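Local coordinates for protein DNA-3-methyladenine glycosidase II, putative (Deinococcus radiodurans, PDB 2YG9) that belongs to the HhH-GPD superfamily of base excision DNA repair proteins and adopts a mainly helical fold without strands, at residues P24-H29 with A201-L206; S47-L52 with S215-A220; R67-Q72 with V116-A121; M161-A166 with P170-S175; L178-G183 with R209-N214. All blocks are in the same frame, centred on the assembly; numbering follows the deposited sequence.

Contact 1 (P24-H29 with A201-L206); sequences PPLTDH and APYRSL
Leu206 and His29 supply the aromatic half of this contact. The CD1 methyl of Leu206 lies over one face of the imidazole, 3.8 Å from the centroid of the His29 ring and 22° off its normal, a CH-pi interaction. This methyl is displaced toward the rim, with Leu206 CD1 3.6 Å from His29 CE1. Its sister branch meets the root of the ring, Leu206 CD2 being 3.8 Å from His29 CG. Both branches can lie along the imidazole because Leu206 CG is anti to the backbone N (chi1 -172°).

The second kind of interaction is apolar and edge-on. Leu26 CD2 comes up near the plane of the Tyr203 ring, 3.8 Å from Tyr203 CE1, and the two side chains cross at about a right angle. Pro202 CG stands over one face of the phenol, toward the rim, while His35 packs against Tyr203 edge-to-face and a nickel ion lies about 4 Å from its side chain.

His29 and Tyr203 are the N-cap residues of helices 30-36 and 204-219, so the contact joins two helix starts. No hydrogen bond crosses it: Arg204 and Ser205 turn to Asp171 and Val172, leaving methyl and ring surfaces to hold the segments together.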
# COMPACT_ATOMS: atom_id res chain seq x y z
N PRO A 24 10.68 -9.85 -6.32
CA PRO A 24 10.69 -10.06 -4.89
C PRO A 24 10.90 -8.77 -4.07
O PRO A 24 11.52 -7.82 -4.55
CB PRO A 24 11.87 -11.02 -4.68
CG PRO A 24 12.77 -10.75 -5.81
CD PRO A 24 11.85 -10.45 -6.96
N PRO A 25 10.39 -8.75 -2.84
CA PRO A 25 10.70 -7.61 -1.96
C PRO A 25 12.20 -7.42 -1.79
O PRO A 25 12.98 -8.41 -1.74
CB PRO A 25 10.10 -8.03 -0.61
CG PRO A 25 9.03 -9.05 -0.98
CD PRO A 25 9.53 -9.75 -2.18
N LEU A 26 12.60 -6.16 -1.72
CA LEU A 26 13.97 -5.83 -1.43
C LEU A 26 14.29 -6.30 -0.01
O LEU A 26 13.45 -6.23 0.90
CB LEU A 26 14.24 -4.31 -1.57
CG LEU A 26 13.82 -3.61 -2.85
CD1 LEU A 26 14.25 -2.10 -2.86
CD2 LEU A 26 14.38 -4.31 -4.06
N THR A 27 15.53 -6.74 0.18
CA THR A 27 16.00 -7.12 1.50
C THR A 27 16.96 -6.06 2.06
O THR A 27 17.22 -6.02 3.25
CB THR A 27 16.64 -8.55 1.48
OG1 THR A 27 17.72 -8.57 0.55
CG2 THR A 27 15.63 -9.60 1.05
N ASP A 28 17.46 -5.22 1.15
CA ASP A 28 18.24 -4.04 1.50
C ASP A 28 18.04 -3.04 0.36
O ASP A 28 17.66 -3.42 -0.74
CB ASP A 28 19.73 -4.39 1.68
CG ASP A 28 20.44 -4.62 0.36
OD1 ASP A 28 20.90 -3.63 -0.25
OD2 ASP A 28 20.56 -5.79 -0.05
N HIS A 29 18.27 -1.76 0.64
CA HIS A 29 18.05 -0.67 -0.33
C HIS A 29 19.27 -0.12 -1.09
O HIS A 29 19.15 0.88 -1.79
CB HIS A 29 17.41 0.52 0.39
CG HIS A 29 16.03 0.25 0.91
ND1 HIS A 29 15.40 1.08 1.81
CD2 HIS A 29 15.18 -0.77 0.67
CE1 HIS A 29 14.22 0.58 2.11
NE2 HIS A 29 14.06 -0.55 1.43
N ALA A 201 11.92 2.25 -12.43
CA ALA A 201 11.79 0.79 -12.49
C ALA A 201 13.17 0.12 -12.51
O ALA A 201 14.04 0.63 -13.14
CB ALA A 201 11.00 0.41 -13.73
N PRO A 202 13.35 -1.01 -11.80
CA PRO A 202 12.39 -1.81 -11.01
C PRO A 202 12.24 -1.44 -9.53
O PRO A 202 11.89 -2.33 -8.71
CB PRO A 202 12.98 -3.20 -11.12
CG PRO A 202 14.42 -2.95 -10.99
CD PRO A 202 14.66 -1.69 -11.84
N TYR A 203 12.41 -0.14 -9.20
CA TYR A 203 12.40 0.33 -7.81
C TYR A 203 11.42 1.51 -7.65
O TYR A 203 11.69 2.46 -6.97
CB TYR A 203 13.81 0.74 -7.36
CG TYR A 203 14.86 -0.35 -7.58
CD1 TYR A 203 14.82 -1.54 -6.87
CD2 TYR A 203 15.88 -0.18 -8.54
CE1 TYR A 203 15.76 -2.55 -7.09
CE2 TYR A 203 16.82 -1.17 -8.76
CZ TYR A 203 16.76 -2.34 -8.03
OH TYR A 203 17.73 -3.31 -8.22
N ARG A 204 10.27 1.40 -8.31
CA ARG A 204 9.26 2.48 -8.22
C ARG A 204 8.65 2.60 -6.83
O ARG A 204 8.22 3.69 -6.45
CB ARG A 204 8.22 2.29 -9.31
CG ARG A 204 8.68 2.94 -10.59
CD ARG A 204 7.76 2.66 -11.73
NE ARG A 204 7.75 1.26 -12.16
CZ ARG A 204 7.09 0.83 -13.22
NH1 ARG A 204 6.40 1.70 -13.94
NH2 ARG A 204 7.12 -0.44 -13.57
N SER A 205 8.63 1.50 -6.07
CA SER A 205 8.09 1.54 -4.69
C SER A 205 8.96 2.40 -3.80
O SER A 205 8.46 3.27 -3.12
CB SER A 205 7.95 0.13 -4.06
OG SER A 205 6.98 -0.63 -4.74
N LEU A 206 10.27 2.17 -3.78
CA LEU A 206 11.14 3.00 -2.94
C LEU A 206 11.20 4.44 -3.43
O LEU A 206 11.24 5.35 -2.60
CB LEU A 206 12.57 2.38 -2.80
CG LEU A 206 13.54 3.03 -1.81
CD1 LEU A 206 13.03 2.92 -0.36
CD2 LEU A 206 14.97 2.43 -1.97

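Contact 2 (S47-L52 with S215-A220); sequences SLCGEL and SARMQA
Arg217 lays its side chain against the last turn of helix 40-49, where Leu48 and Cys49 receive it. The tight part is the stem and the start of the guanidinium: Arg217 CD is 3.7 Å from Leu48 O, and Arg217 NE is 3.8 Å from Leu48 CB. A bend at chi3 (68°) turns the guanidinium out of line with this stem and brings one face under a methyl, Leu48 CD1 standing 3.8 Å from Arg217 NH2. Cys49 SG approaches near the guanidinium plane, at its edge, and is 4.0 Å from Arg217 CD.

In this mainly helical HhH-GPD protein the contact ties an early helix to the C-terminal one, 204-219. Helix 40-49 stops here: Gly50 leaves helical geometry with positive phi, and its carbonyl takes a hydrogen bond from the Tyr210 hydroxyl.

Toward the surface the grip is looser. Leu48 is largely exposed, although the terminal Leu225 touches both it and Arg217, and Arg217 NH1 hydrogen-bonds to the Ala223 carbonyl. On the side of helix 204-219 turned away from helix 40-49, a hydrogen bond from Ser215 to Gln219 is doubtful, because Gln219 is modelled in two conformers.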
# COMPACT_ATOMS: atom_id res chain seq x y z
N SER A 47 19.55 11.72 -0.55
CA SER A 47 20.51 12.25 0.45
C SER A 47 19.83 13.17 1.45
O SER A 47 20.16 13.10 2.64
CB SER A 47 21.76 12.88 -0.15
OG SER A 47 21.43 14.01 -0.89
N LEU A 48 18.88 13.99 1.01
CA LEU A 48 18.17 14.89 1.92
C LEU A 48 17.28 14.13 2.90
O LEU A 48 17.08 14.57 4.05
CB LEU A 48 17.35 15.96 1.18
CG LEU A 48 18.16 17.11 0.55
CD1 LEU A 48 17.36 17.87 -0.48
CD2 LEU A 48 18.73 18.04 1.62
N CYS A 49 16.70 13.01 2.45
CA CYS A 49 15.72 12.29 3.28
C CYS A 49 16.40 11.20 4.09
O CYS A 49 15.88 10.79 5.12
CB CYS A 49 14.56 11.75 2.44
SG CYS A 49 13.54 13.03 1.71
N GLY A 50 17.56 10.74 3.65
CA GLY A 50 18.28 9.69 4.35
C GLY A 50 17.72 8.30 4.09
O GLY A 50 17.06 8.03 3.07
N GLU A 51 18.01 7.39 5.01
CA GLU A 51 17.63 6.00 4.86
C GLU A 51 16.20 5.76 5.30
O GLU A 51 15.72 6.36 6.25
CB GLU A 51 18.57 5.09 5.65
CG GLU A 51 18.63 3.70 5.08
CD GLU A 51 19.71 3.57 4.00
OE1 GLU A 51 20.89 3.81 4.40
OE2 GLU A 51 19.40 3.21 2.81
N LEU A 52 15.51 4.89 4.57
CA LEU A 52 14.14 4.47 4.88
C LEU A 52 14.16 3.00 5.29
O LEU A 52 14.94 2.24 4.75
CB LEU A 52 13.23 4.66 3.67
CG LEU A 52 13.04 6.05 3.07
CD1 LEU A 52 12.08 6.04 1.89
CD2 LEU A 52 12.58 6.97 4.16
N SER A 215 8.06 15.03 0.79
CA SER A 215 6.93 15.89 1.06
C SER A 215 6.87 16.21 2.56
O SER A 215 6.65 17.33 2.95
CB SER A 215 5.62 15.26 0.61
OG SER A 215 4.52 16.02 1.08
N ALA A 216 7.02 15.18 3.38
CA ALA A 216 7.11 15.28 4.83
C ALA A 216 8.26 16.20 5.27
O ALA A 216 8.10 17.08 6.12
CB ALA A 216 7.27 13.82 5.43
N ARG A 217 9.41 16.06 4.60
CA ARG A 217 10.57 16.92 4.80
C ARG A 217 10.27 18.40 4.55
O ARG A 217 10.62 19.23 5.37
CB ARG A 217 11.74 16.44 3.95
CG ARG A 217 13.09 17.09 4.25
CD ARG A 217 14.11 16.63 3.25
NE ARG A 217 13.81 17.14 1.91
CZ ARG A 217 14.07 18.37 1.50
NH1 ARG A 217 14.67 19.26 2.30
NH2 ARG A 217 13.72 18.74 0.27
N MET A 218 9.62 18.69 3.43
CA MET A 218 9.14 20.04 3.11
C MET A 218 8.07 20.51 4.11
O MET A 218 8.11 21.64 4.54
CB MET A 218 8.57 20.07 1.68
CG MET A 218 9.60 19.86 0.55
SD MET A 218 11.06 20.93 0.69
CE MET A 218 10.46 22.59 0.33
N GLN A 219 7.14 19.63 4.50
CA GLN A 219 6.10 20.03 5.44
C GLN A 219 6.69 20.35 6.83
O GLN A 219 6.08 21.07 7.61
CB GLN A 219 4.97 19.00 5.50
CG GLN A 219 4.10 19.03 4.23
CD GLN A 219 3.03 17.95 4.20
OE1 GLN A 219 3.10 17.01 3.42
NE2 GLN A 219 2.03 18.09 5.05
N ALA A 220 7.89 19.83 7.10
CA ALA A 220 8.67 20.10 8.31
C ALA A 220 9.57 21.33 8.20
O ALA A 220 10.27 21.67 9.15
CB ALA A 220 9.51 18.84 8.72

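Contact 3 (R67-Q72 with V116-A121); sequences RSVAGQ and VRTVQA
Val69 faces Thr118 and Val119 where helix 61-71 packs beside helix 113-127, two helices of the mainly helical HhH-GPD fold. The backbones come close, with the CA atoms of Val69 and Val119 7.5 Å apart, and one branched side chain from the first helix meets two successive ones from the second.

The conformation of each residue decides which methyl does the touching. Val69 directs its CB at the neighbouring helix and places CG1 anti to the backbone N (chi1 169°), which leaves CG2 beside that nitrogen. Both methyls are therefore presented to helix 113-127. Thr118 answers with its own methyl: Thr118 CG2 lies 3.6 Å from Val69 CG1 and 3.8 Å from Val69 CG2, wedged against the fork of the valine. This follows from a chi1 of -63°, which sets the Thr118 hydroxyl, instead of CG2, anti to the carbonyl carbon.

The hydroxyl is thus turned to other partners. Thr118 OG1 is hydrogen-bonded to the Ala114 carbonyl one turn back and to Pro152 O; Pro152, with Ile154 that also touches Thr118, belongs to the turn between helices 141-149 and 156-166, the helix-hairpin-helix of the family. A polar link between the two helices does exist at the end of 61-71, where Lys115 NZ hydrogen-bonds to the carbonyls of Ala70 and Gln72.

Val119 adds a lighter touch from the flank: its CG2 branch, anti to the carbonyl carbon, stops 4.1 Å from Val69 CG1.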
# COMPACT_ATOMS: atom_id res chain seq x y z
N ARG A 67 -6.79 -4.46 8.11
CA ARG A 67 -6.21 -3.31 8.86
C ARG A 67 -6.26 -2.02 8.03
O ARG A 67 -6.66 -0.99 8.53
CB ARG A 67 -4.75 -3.56 9.28
CG ARG A 67 -4.26 -2.55 10.32
CD ARG A 67 -2.78 -2.66 10.55
NE ARG A 67 -2.43 -3.76 11.44
CZ ARG A 67 -2.39 -3.70 12.77
NH1 ARG A 67 -2.73 -2.59 13.44
NH2 ARG A 67 -2.03 -4.78 13.47
N SER A 68 -5.84 -2.12 6.78
CA SER A 68 -5.78 -0.96 5.88
C SER A 68 -7.18 -0.34 5.73
O SER A 68 -7.37 0.88 5.94
CB SER A 68 -5.20 -1.40 4.53
OG SER A 68 -5.47 -0.44 3.51
N VAL A 69 -8.15 -1.19 5.40
CA VAL A 69 -9.52 -0.77 5.17
C VAL A 69 -10.10 -0.11 6.42
O VAL A 69 -10.63 1.00 6.37
CB VAL A 69 -10.39 -1.98 4.74
CG1 VAL A 69 -11.87 -1.64 4.74
CG2 VAL A 69 -9.93 -2.48 3.38
N ALA A 70 -9.99 -0.81 7.53
CA ALA A 70 -10.50 -0.33 8.82
C ALA A 70 -9.91 1.00 9.24
O ALA A 70 -10.62 1.83 9.79
CB ALA A 70 -10.27 -1.36 9.89
N GLY A 71 -8.61 1.20 9.00
CA GLY A 71 -7.94 2.41 9.38
C GLY A 71 -8.15 3.65 8.52
O GLY A 71 -7.74 4.71 8.93
N GLN A 72 -8.76 3.51 7.34
CA GLN A 72 -8.86 4.60 6.36
C GLN A 72 -9.60 5.82 6.92
O GLN A 72 -10.65 5.68 7.52
CB GLN A 72 -9.50 4.12 5.04
CG GLN A 72 -8.51 3.43 4.12
CD GLN A 72 -9.14 2.76 2.87
OE1 GLN A 72 -10.35 2.67 2.74
NE2 GLN A 72 -8.28 2.32 1.95
N VAL A 116 -17.64 -2.00 6.67
CA VAL A 116 -18.31 -3.30 6.93
C VAL A 116 -18.46 -4.14 5.67
O VAL A 116 -18.12 -5.32 5.63
CB VAL A 116 -19.71 -3.13 7.63
CG1 VAL A 116 -20.48 -4.47 7.71
CG2 VAL A 116 -19.52 -2.55 9.01
N ARG A 117 -18.93 -3.51 4.62
CA ARG A 117 -19.21 -4.15 3.35
C ARG A 117 -17.94 -4.63 2.68
O ARG A 117 -17.88 -5.75 2.14
CB ARG A 117 -19.93 -3.16 2.42
CG ARG A 117 -20.08 -3.64 0.98
CD ARG A 117 -20.94 -2.66 0.13
NE ARG A 117 -22.33 -2.62 0.60
CZ ARG A 117 -23.24 -3.57 0.41
NH1 ARG A 117 -22.92 -4.70 -0.23
NH2 ARG A 117 -24.50 -3.40 0.87
N THR A 118 -16.95 -3.77 2.68
CA THR A 118 -15.62 -4.11 2.14
C THR A 118 -15.00 -5.28 2.86
O THR A 118 -14.58 -6.26 2.26
CB THR A 118 -14.67 -2.88 2.25
OG1 THR A 118 -15.19 -1.82 1.45
CG2 THR A 118 -13.27 -3.23 1.82
N VAL A 119 -14.96 -5.21 4.19
CA VAL A 119 -14.49 -6.33 5.03
C VAL A 119 -15.28 -7.62 4.83
O VAL A 119 -14.68 -8.71 4.69
CB VAL A 119 -14.42 -5.95 6.55
CG1 VAL A 119 -13.98 -7.16 7.35
CG2 VAL A 119 -13.44 -4.79 6.80
N GLN A 120 -16.62 -7.55 4.80
CA GLN A 120 -17.39 -8.72 4.46
C GLN A 120 -17.08 -9.27 3.09
O GLN A 120 -17.02 -10.48 2.90
CB GLN A 120 -18.87 -8.46 4.61
CG GLN A 120 -19.25 -8.18 6.08
CD GLN A 120 -20.68 -7.75 6.25
OE1 GLN A 120 -21.26 -7.11 5.37
NE2 GLN A 120 -21.29 -8.20 7.34
N ALA A 121 -16.88 -8.35 2.14
CA ALA A 121 -16.63 -8.72 0.77
C ALA A 121 -15.30 -9.44 0.64
O ALA A 121 -15.20 -10.45 -0.08
CB ALA A 121 -16.70 -7.49 -0.13

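Contact 4 (M161-A166 with P170-S175); sequences MFLLFA and PDVFSS
Met161 reaches Ser174 by a curled path. Its CB heads away from the loop 170-175, and CG lies anti to the carbonyl carbon. The bend at chi2 (-48°) then swings SD to the edge of the Phe165 ring, in its plane, where SD also touches Trp212 of helix 204-219. A further bend at chi3 (96°) turns the terminal methyl back to the loop: Met161 CE meets Ser174 CB at 3.5 Å and lies 3.8 Å from Ser174 OG. That hydroxyl has its polar partner elsewhere, in the Glu160 carboxylate.

Further along helix 156-166, Leu163 and Leu164 receive Val172. Val172 CG2 is 4.2 Å from Leu163 CB. From the neighbouring position, Leu164 CD1 rests 3.7 Å from Val172 O and 4.3 Å from Val172 CB. The other branch of Leu164 is used within the helix, its CD2 standing 3.6 Å above the centre of the Phe165 ring.

Helix 156-166 is the second helix of the family's helix-hairpin-helix, and residues 170-175 run back along it toward helix 178-187, close to the centre of the chain. No hydrogen bond joins the two segments. The backbone N and O of Val172 are satisfied by helix 204-219, through Ser205 OG and Ser208 OG. The side facing helix 156-166 can therefore be met mainly by methyl and methylene groups, the oxygens it does present, Val172 O and Ser174 OG, having polar partners elsewhere.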
# COMPACT_ATOMS: atom_id res chain seq x y z
N MET A 161 -1.41 0.51 -2.80
CA MET A 161 -0.83 0.78 -1.50
C MET A 161 -0.61 -0.54 -0.74
O MET A 161 0.34 -0.70 0.03
CB MET A 161 -1.76 1.68 -0.69
CG MET A 161 -1.83 3.16 -1.10
SD MET A 161 -0.23 3.93 -1.31
CE MET A 161 0.02 3.79 -3.06
N PHE A 162 -1.54 -1.45 -0.91
CA PHE A 162 -1.46 -2.79 -0.30
C PHE A 162 -0.26 -3.62 -0.83
O PHE A 162 0.52 -4.24 -0.09
CB PHE A 162 -2.80 -3.51 -0.50
CG PHE A 162 -2.84 -4.92 0.03
CD1 PHE A 162 -2.91 -5.17 1.38
CD2 PHE A 162 -2.76 -5.99 -0.84
CE1 PHE A 162 -2.91 -6.50 1.86
CE2 PHE A 162 -2.79 -7.30 -0.37
CZ PHE A 162 -2.89 -7.54 0.96
N LEU A 163 -0.11 -3.63 -2.13
CA LEU A 163 1.07 -4.22 -2.75
C LEU A 163 2.37 -3.62 -2.22
O LEU A 163 3.30 -4.37 -1.85
CB LEU A 163 1.02 -4.04 -4.28
CG LEU A 163 0.39 -5.15 -5.13
CD1 LEU A 163 -1.00 -5.46 -4.69
CD2 LEU A 163 0.41 -4.69 -6.59
N LEU A 164 2.42 -2.28 -2.16
CA LEU A 164 3.64 -1.59 -1.77
C LEU A 164 3.95 -1.78 -0.29
O LEU A 164 5.05 -2.21 0.08
CB LEU A 164 3.58 -0.12 -2.16
CG LEU A 164 4.84 0.77 -2.14
CD1 LEU A 164 4.49 2.03 -2.97
CD2 LEU A 164 5.30 1.17 -0.71
N PHE A 165 2.97 -1.48 0.57
CA PHE A 165 3.20 -1.51 1.98
C PHE A 165 2.97 -2.85 2.65
O PHE A 165 3.70 -3.16 3.58
CB PHE A 165 2.42 -0.43 2.71
CG PHE A 165 2.89 0.95 2.42
CD1 PHE A 165 4.06 1.44 3.02
CD2 PHE A 165 2.21 1.76 1.55
CE1 PHE A 165 4.49 2.74 2.77
CE2 PHE A 165 2.63 3.05 1.31
CZ PHE A 165 3.78 3.53 1.90
N ALA A 166 1.98 -3.64 2.23
CA ALA A 166 1.73 -4.94 2.93
C ALA A 166 2.58 -6.05 2.33
O ALA A 166 3.29 -6.79 3.05
CB ALA A 166 0.23 -5.33 2.89
N PRO A 170 8.36 -4.27 -4.86
CA PRO A 170 9.34 -3.20 -5.12
C PRO A 170 9.09 -2.22 -6.28
O PRO A 170 9.83 -1.23 -6.40
CB PRO A 170 10.59 -3.99 -5.43
CG PRO A 170 10.06 -5.15 -6.21
CD PRO A 170 8.81 -5.54 -5.47
N ASP A 171 8.10 -2.45 -7.12
CA ASP A 171 8.03 -1.72 -8.35
C ASP A 171 6.65 -1.10 -8.63
O ASP A 171 6.08 -1.25 -9.73
CB ASP A 171 8.51 -2.59 -9.52
CG ASP A 171 8.82 -1.77 -10.74
OD1 ASP A 171 9.18 -0.58 -10.60
OD2 ASP A 171 8.68 -2.29 -11.85
N VAL A 172 6.12 -0.41 -7.63
CA VAL A 172 4.78 0.15 -7.67
C VAL A 172 4.81 1.68 -7.63
O VAL A 172 5.22 2.25 -6.63
CB VAL A 172 3.94 -0.31 -6.48
CG1 VAL A 172 2.48 0.29 -6.60
CG2 VAL A 172 3.91 -1.88 -6.34
N PHE A 173 4.37 2.32 -8.70
CA PHE A 173 4.09 3.74 -8.68
C PHE A 173 2.60 3.89 -8.89
O PHE A 173 2.10 3.56 -9.95
CB PHE A 173 4.84 4.50 -9.77
CG PHE A 173 4.58 5.99 -9.75
CD1 PHE A 173 5.26 6.82 -8.87
CD2 PHE A 173 3.61 6.55 -10.55
CE1 PHE A 173 4.97 8.18 -8.81
CE2 PHE A 173 3.37 7.90 -10.53
CZ PHE A 173 4.03 8.71 -9.63
N SER A 174 1.93 4.41 -7.88
CA SER A 174 0.53 4.72 -7.89
C SER A 174 0.24 6.09 -8.54
O SER A 174 0.38 7.13 -7.92
CB SER A 174 -0.01 4.63 -6.46
OG SER A 174 -1.42 4.65 -6.42
N SER A 175 -0.22 6.06 -9.80
CA SER A 175 -0.45 7.25 -10.58
C SER A 175 -1.70 8.00 -10.11
O SER A 175 -1.88 9.16 -10.46
CB SER A 175 -0.59 6.89 -12.02
OG SER A 175 -1.84 6.22 -12.17

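Contact 5 (L178-G183 with R209-N214); sequences LALRQG and RYLWAN
Leu180 is pressed onto the indole of Trp212. Its CD2 methyl sits over the five-membered ring, 3.6 Å from the centroid and 17° off the normal, a CH-pi interaction. The nearest ring atom is Trp212 CE2, 3.5 Å from Leu180 CD2. The other branch stays on the same side but out beyond the rim of the six-membered ring, Leu180 CD1 being 3.7 Å from Trp212 CZ2. Ala179 comes instead to the edge: its CB lies in the indole plane, 3.9 Å from Trp212 CD1. Leu211 flanks the leucine from the preceding position, Leu211 CB being 3.7 Å from Leu180 CD2.

Beyond this shell, Asp177 fixes both partners. Its OD1 takes a hydrogen bond from Trp212 NE1 and another from Leu180 N, so a single carboxylate oxygen ties the indole to the first turn of helix 178-187. Phe165 and Leu164 of helix 156-166 pack on the tryptophan as well, while Leu211 continues onto Val184 and Leu187.

The backbones set the broad frame. The axes of 178-183 and 209-214 approach to 9.3 Å and cross at 82°, nearly perpendicular, which confines the meeting to a patch around Leu180 and Leu211. Within it the interaction is wholly nonpolar; its one directional restraint on the indole, the NE1 bond, comes from outside the two segments and would limit rotation of the ring beneath the leucine.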
# COMPACT_ATOMS: atom_id res chain seq x y z
N LEU A 178 -2.32 11.39 -5.13
CA LEU A 178 -2.19 12.82 -5.35
C LEU A 178 -0.85 13.34 -4.91
O LEU A 178 -0.29 14.15 -5.58
CB LEU A 178 -3.33 13.59 -4.63
CG LEU A 178 -3.41 15.13 -4.78
CD1 LEU A 178 -3.66 15.63 -6.19
CD2 LEU A 178 -4.50 15.68 -3.83
N ALA A 179 -0.32 12.86 -3.79
CA ALA A 179 0.94 13.36 -3.30
C ALA A 179 2.11 12.94 -4.19
O ALA A 179 3.00 13.72 -4.45
CB ALA A 179 1.16 12.95 -1.83
N LEU A 180 2.08 11.73 -4.72
CA LEU A 180 3.11 11.30 -5.66
C LEU A 180 3.04 12.17 -6.94
O LEU A 180 4.05 12.70 -7.41
CB LEU A 180 2.93 9.84 -6.02
CG LEU A 180 3.18 8.82 -4.91
CD1 LEU A 180 2.96 7.44 -5.49
CD2 LEU A 180 4.62 8.96 -4.24
N ARG A 181 1.84 12.35 -7.48
CA ARG A 181 1.69 13.12 -8.69
C ARG A 181 2.06 14.60 -8.52
O ARG A 181 2.61 15.22 -9.45
CB ARG A 181 0.25 12.97 -9.23
CG ARG A 181 -0.08 11.53 -9.65
CD ARG A 181 0.71 11.09 -10.89
NE ARG A 181 0.38 11.92 -12.05
CZ ARG A 181 -0.67 11.75 -12.85
NH1 ARG A 181 -1.54 10.77 -12.67
NH2 ARG A 181 -0.86 12.59 -13.85
N GLN A 182 1.76 15.17 -7.36
CA GLN A 182 2.12 16.58 -7.03
C GLN A 182 3.62 16.75 -6.91
O GLN A 182 4.16 17.76 -7.39
CB GLN A 182 1.45 17.04 -5.73
CG GLN A 182 -0.05 17.36 -5.93
CD GLN A 182 -0.75 17.71 -4.61
OE1 GLN A 182 -0.30 17.32 -3.51
NE2 GLN A 182 -1.86 18.42 -4.72
N GLY A 183 4.27 15.71 -6.36
CA GLY A 183 5.72 15.61 -6.26
C GLY A 183 6.42 15.52 -7.61
O GLY A 183 7.45 16.16 -7.81
N ARG A 209 8.21 5.98 -2.00
CA ARG A 209 8.43 6.25 -0.58
C ARG A 209 9.33 7.47 -0.34
O ARG A 209 9.09 8.26 0.60
CB ARG A 209 8.98 5.00 0.10
CG ARG A 209 7.94 3.86 0.17
CD ARG A 209 8.55 2.61 0.80
NE ARG A 209 8.97 2.87 2.19
CZ ARG A 209 9.90 2.20 2.88
NH1 ARG A 209 10.62 1.24 2.31
NH2 ARG A 209 10.16 2.54 4.12
N TYR A 210 10.32 7.66 -1.21
CA TYR A 210 11.15 8.87 -1.14
C TYR A 210 10.40 10.13 -1.53
O TYR A 210 10.63 11.18 -0.95
CB TYR A 210 12.47 8.72 -1.93
CG TYR A 210 13.58 8.08 -1.12
CD1 TYR A 210 14.16 8.76 -0.03
CD2 TYR A 210 14.01 6.80 -1.38
CE1 TYR A 210 15.16 8.16 0.75
CE2 TYR A 210 15.00 6.20 -0.61
CZ TYR A 210 15.58 6.88 0.46
OH TYR A 210 16.57 6.24 1.19
N LEU A 211 9.50 10.06 -2.52
CA LEU A 211 8.63 11.21 -2.78
C LEU A 211 7.75 11.61 -1.58
O LEU A 211 7.60 12.82 -1.26
CB LEU A 211 7.77 10.98 -4.03
CG LEU A 211 8.46 11.01 -5.40
CD1 LEU A 211 7.43 10.74 -6.48
CD2 LEU A 211 9.20 12.33 -5.63
N TRP A 212 7.17 10.62 -0.92
CA TRP A 212 6.36 10.91 0.27
C TRP A 212 7.27 11.44 1.39
O TRP A 212 6.88 12.34 2.17
CB TRP A 212 5.61 9.66 0.76
CG TRP A 212 4.44 9.24 -0.12
CD1 TRP A 212 3.46 10.03 -0.61
CD2 TRP A 212 4.14 7.91 -0.58
NE1 TRP A 212 2.55 9.29 -1.33
CE2 TRP A 212 2.95 7.98 -1.33
CE3 TRP A 212 4.74 6.66 -0.39
CZ2 TRP A 212 2.37 6.85 -1.93
CZ3 TRP A 212 4.16 5.53 -0.99
CH2 TRP A 212 2.99 5.65 -1.75
N ALA A 213 8.48 10.90 1.48
CA ALA A 213 9.40 11.33 2.53
C ALA A 213 9.81 12.79 2.28
O ALA A 213 9.93 13.58 3.20
CB ALA A 213 10.64 10.42 2.62
N ASN A 214 10.00 13.15 1.02
CA ASN A 214 10.41 14.50 0.67
C ASN A 214 9.29 15.48 0.97
O ASN A 214 9.54 16.64 1.34
CB ASN A 214 10.87 14.55 -0.79
CG ASN A 214 11.53 15.85 -1.15
OD1 ASN A 214 11.03 16.65 -1.97
ND2 ASN A 214 12.64 16.09 -0.51

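In the fold
Contacts 3 and 4 are buried, contacts 1 and 5 partly so, and contact 2 lies at the surface. Helix 204-219 serves contacts 1, 2 and 5, meeting in turn a loop, the end of an early helix and helix 178-187. Contact 4 does not use it but touches contacts 1 and 5, the first through a salt bridge between Arg204 and Asp171, the second through Ser175 and Arg181. Contact 3 stands apart, its centre about 27 Å from that of contact 1, across the chain's centre. The chemistry follows location: aliphatic groups in contacts 3 and 4, methyls on the faces and edges of aromatic rings in 1 and 5, and a charged side chain laid along a helix end in contact 2.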